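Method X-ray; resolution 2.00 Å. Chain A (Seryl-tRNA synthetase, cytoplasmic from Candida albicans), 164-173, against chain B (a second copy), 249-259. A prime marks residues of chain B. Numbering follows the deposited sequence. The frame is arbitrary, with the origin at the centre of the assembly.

Chain A (164-173) YDPERGVRIV
Chain B 249-259: QPISAYHAGEW

The strongest link between the two copies is the salt bridge from Arg168 to Glu258′. It is bidentate: Arg168 NE donates to Glu258′ OE2 at 2.8 Å and Arg168 NH2 to Glu258′ OE1 at 2.9 Å, with the carboxylate at the edge of the guanidinium, near its plane, where the N-H bonds point. Arg168 reaches it in an extended m, t, t conformation with chi4 at 100°, and Glu258′ answers with chi1 m and chi2 t. Each partner has a further bond within its own chain. Arg168 NH1 forms a second salt bridge, to Asp165 OD2 at 2.7 Å, and His255′ ND1 donates to Glu258′ OE1 at 2.8 Å. A guanidinium suits this place because its several N-H groups can serve two carboxylates at once.

Asp165 also caps the helix. At the N-cap position, with phi/psi -132/91 and chi1 t, it accepts from Arg168 N through OD1 at 2.9 Å, capping helix 166-173, while OD2 lies 2.9 Å from Tyr254′ OH. The helix it caps starts with Pro166, a residue well suited to a first turn, where no backbone N-H is required as a donor.

One turn along from Arg168, Arg171 addresses backbone rather than a side chain. Its NH1 and NH2 donate to Ala253′ O at 2.9 and 3.0 Å, respectively, and Arg171 NH2 also lies 2.7 Å from Tyr254′ O. Both oxygens sit at the edge of the guanidinium, near its plane; Ala256′ O lies over one face. The side chain bends to get there, with chi1 and chi2 t, chi3 p and chi4 72°. Ala253′ O also accepts from Ala256′ N at 2.9 Å.

A type II turn follows from His255′ to Glu258′, closed by Glu258′ N to His255′ O at 3.0 Å. Ala256′ has phi/psi -52/138 and Gly257′ 72/16, a positive phi that favours glycine. The turn brings Glu258′ to Arg168, and Ala256′ CB lies 3.3 Å from Arg171 NH1.

Around these polar groups the packing is close. The CA-to-CB bond of Tyr254′ points away from chain A, yet with chi1 t and chi2 73° its ring comes back to lie against Arg168. Arg168 CD stands 3.4 Å from the centroid of the Tyr254′ ring, 7° off the normal, a CH-pi contact in which aliphatic carbon covers an aromatic face. Farther along, Ile172 (chi1 m, chi2 148°) packs its CD1 4.0 Å from Ala253′ CB and its CG2 4.1 Å from Pro250′ CB, a branched apolar side chain in contact with two apolar partners.

The register runs from Arg168 opposite Tyr254′ (CA to CA 6.1 Å) to Ile172 opposite Pro250′ (CA to CA 6.7 Å). The helices therefore run in broadly opposed directions, at 121°, with axes 10.1 Å apart at closest approach. Together the stretches bury 421 Å².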

# COMPACT_ATOMS: atom_id res chain seq x y z
N TYR A 164 -2.06 19.12 4.60
CA TYR A 164 -1.82 17.80 5.18
C TYR A 164 -2.10 17.81 6.68
O TYR A 164 -2.26 18.89 7.28
CB TYR A 164 -0.40 17.28 4.86
CG TYR A 164 0.70 17.59 5.86
CD1 TYR A 164 1.54 16.58 6.33
CD2 TYR A 164 0.94 18.90 6.31
CE1 TYR A 164 2.57 16.83 7.22
CE2 TYR A 164 1.99 19.16 7.23
CZ TYR A 164 2.79 18.12 7.67
OH TYR A 164 3.82 18.34 8.55
N ASP A 165 -2.20 16.62 7.26
CA ASP A 165 -2.49 16.50 8.68
C ASP A 165 -1.54 15.52 9.36
O ASP A 165 -1.83 14.32 9.45
CB ASP A 165 -3.91 16.01 8.90
CG ASP A 165 -4.46 16.45 10.24
OD1 ASP A 165 -3.71 16.43 11.27
OD2 ASP A 165 -5.64 16.85 10.24
N PRO A 166 -0.43 16.04 9.89
CA PRO A 166 0.50 15.16 10.60
C PRO A 166 -0.02 14.79 11.98
O PRO A 166 0.34 13.72 12.46
CB PRO A 166 1.79 16.01 10.72
CG PRO A 166 1.29 17.42 10.70
CD PRO A 166 0.06 17.43 9.79
N GLU A 167 -0.83 15.64 12.61
CA GLU A 167 -1.27 15.34 13.97
C GLU A 167 -2.25 14.18 14.01
O GLU A 167 -2.08 13.23 14.77
CB GLU A 167 -1.87 16.57 14.69
CG GLU A 167 -2.43 16.22 16.08
CD GLU A 167 -2.70 17.43 16.98
OE1 GLU A 167 -3.36 17.24 18.03
OE2 GLU A 167 -2.26 18.56 16.64
N ARG A 168 -3.29 14.24 13.20
CA ARG A 168 -4.22 13.13 13.11
C ARG A 168 -3.53 11.90 12.47
O ARG A 168 -3.82 10.76 12.81
CB ARG A 168 -5.46 13.56 12.31
CG ARG A 168 -6.20 14.75 12.97
CD ARG A 168 -7.45 15.10 12.19
NE ARG A 168 -8.34 16.02 12.90
CZ ARG A 168 -8.40 17.33 12.66
NH1 ARG A 168 -7.61 17.86 11.73
NH2 ARG A 168 -9.26 18.10 13.33
N GLY A 169 -2.59 12.15 11.57
CA GLY A 169 -1.83 11.07 10.95
C GLY A 169 -1.07 10.28 12.00
O GLY A 169 -1.14 9.04 12.05
N VAL A 170 -0.34 10.98 12.87
CA VAL A 170 0.43 10.29 13.90
C VAL A 170 -0.49 9.49 14.83
O VAL A 170 -0.16 8.39 15.22
CB VAL A 170 1.34 11.24 14.72
CG1 VAL A 170 1.86 10.54 15.98
CG2 VAL A 170 2.50 11.73 13.85
N ARG A 171 -1.66 10.05 15.16
CA ARG A 171 -2.58 9.35 16.05
C ARG A 171 -3.01 8.02 15.45
O ARG A 171 -3.10 7.03 16.15
CB ARG A 171 -3.82 10.19 16.33
CG ARG A 171 -4.70 9.56 17.41
CD ARG A 171 -5.78 10.55 17.89
NE ARG A 171 -6.36 11.32 16.79
CZ ARG A 171 -7.19 10.82 15.87
NH1 ARG A 171 -7.57 9.54 15.89
NH2 ARG A 171 -7.65 11.63 14.91
N ILE A 172 -3.27 8.02 14.14
CA ILE A 172 -3.81 6.84 13.49
C ILE A 172 -2.80 5.75 13.10
O ILE A 172 -3.11 4.55 13.18
CB ILE A 172 -4.72 7.27 12.32
CG1 ILE A 172 -6.07 7.72 12.91
CG2 ILE A 172 -4.90 6.14 11.34
CD1 ILE A 172 -6.78 8.82 12.16
N VAL A 173 -1.59 6.14 12.68
CA VAL A 173 -0.62 5.15 12.23
C VAL A 173 0.76 5.28 12.87
O VAL A 173 1.66 4.52 12.56
CB VAL A 173 -0.49 5.14 10.67
CG1 VAL A 173 -0.02 6.46 10.16
CG2 VAL A 173 0.45 4.04 10.20
N GLN B 249 -11.85 3.25 7.02
CA GLN B 249 -11.30 2.90 8.33
C GLN B 249 -10.51 4.05 8.97
O GLN B 249 -10.93 4.56 10.00
CB GLN B 249 -10.56 1.56 8.28
CG GLN B 249 -11.56 0.37 8.05
CD GLN B 249 -10.90 -0.91 7.49
OE1 GLN B 249 -9.84 -0.86 6.87
NE2 GLN B 249 -11.54 -2.05 7.72
N PRO B 250 -9.39 4.49 8.36
CA PRO B 250 -8.65 5.61 8.96
C PRO B 250 -9.44 6.94 8.97
O PRO B 250 -9.32 7.75 9.88
CB PRO B 250 -7.37 5.72 8.09
CG PRO B 250 -7.78 5.12 6.71
CD PRO B 250 -8.75 3.97 7.13
N ILE B 251 -10.27 7.15 7.96
CA ILE B 251 -10.99 8.41 7.90
C ILE B 251 -12.07 8.45 9.00
O ILE B 251 -12.35 9.51 9.57
CB ILE B 251 -11.58 8.69 6.50
CG1 ILE B 251 -10.44 8.93 5.49
CG2 ILE B 251 -12.52 9.91 6.60
CD1 ILE B 251 -10.91 9.13 4.01
N SER B 252 -12.64 7.30 9.33
CA SER B 252 -13.64 7.28 10.40
C SER B 252 -12.97 7.71 11.70
O SER B 252 -13.60 8.33 12.55
CB SER B 252 -14.29 5.89 10.54
OG SER B 252 -13.35 4.94 11.01
N ALA B 253 -11.67 7.43 11.83
CA ALA B 253 -10.96 7.79 13.05
C ALA B 253 -10.32 9.19 12.99
O ALA B 253 -9.77 9.67 13.97
CB ALA B 253 -9.92 6.73 13.38
N TYR B 254 -10.43 9.84 11.85
CA TYR B 254 -9.80 11.15 11.65
C TYR B 254 -10.20 12.14 12.75
O TYR B 254 -9.36 12.88 13.27
CB TYR B 254 -10.21 11.70 10.29
CG TYR B 254 -9.50 12.95 9.79
CD1 TYR B 254 -8.18 12.91 9.34
CD2 TYR B 254 -10.18 14.16 9.70
CE1 TYR B 254 -7.55 14.06 8.83
CE2 TYR B 254 -9.57 15.30 9.18
CZ TYR B 254 -8.26 15.24 8.75
OH TYR B 254 -7.68 16.38 8.26
N HIS B 255 -11.47 12.15 13.12
CA HIS B 255 -11.95 13.09 14.14
C HIS B 255 -12.11 12.43 15.51
O HIS B 255 -12.82 12.96 16.37
CB HIS B 255 -13.27 13.74 13.72
CG HIS B 255 -13.14 14.70 12.58
ND1 HIS B 255 -12.45 15.89 12.69
CD2 HIS B 255 -13.60 14.65 11.31
CE1 HIS B 255 -12.49 16.53 11.53
NE2 HIS B 255 -13.18 15.80 10.67
N ALA B 256 -11.48 11.27 15.72
CA ALA B 256 -11.58 10.59 17.02
C ALA B 256 -11.23 11.58 18.12
O ALA B 256 -10.28 12.36 17.98
CB ALA B 256 -10.63 9.37 17.10
N GLY B 257 -11.99 11.56 19.22
CA GLY B 257 -11.67 12.38 20.38
C GLY B 257 -11.91 13.86 20.17
O GLY B 257 -11.42 14.69 20.92
N GLU B 258 -12.67 14.20 19.13
CA GLU B 258 -13.00 15.60 18.84
C GLU B 258 -14.49 15.85 19.07
O GLU B 258 -15.26 14.91 19.27
CB GLU B 258 -12.58 15.98 17.40
CG GLU B 258 -11.05 15.92 17.23
CD GLU B 258 -10.60 16.20 15.80
OE1 GLU B 258 -11.30 16.91 15.06
OE2 GLU B 258 -9.52 15.71 15.41
N TRP B 259 -14.88 17.11 19.05
CA TRP B 259 -16.21 17.48 19.51
C TRP B 259 -16.72 18.57 18.58
O TRP B 259 -16.14 19.66 18.52
CB TRP B 259 -16.11 18.01 20.95
CG TRP B 259 -17.42 18.16 21.66
CD1 TRP B 259 -18.68 18.26 21.09
CD2 TRP B 259 -17.62 18.18 23.07
NE1 TRP B 259 -19.64 18.37 22.07
CE2 TRP B 259 -19.01 18.32 23.30
CE3 TRP B 259 -16.76 18.11 24.17
CZ2 TRP B 259 -19.55 18.38 24.59
CZ3 TRP B 259 -17.30 18.18 25.46
CH2 TRP B 259 -18.68 18.30 25.65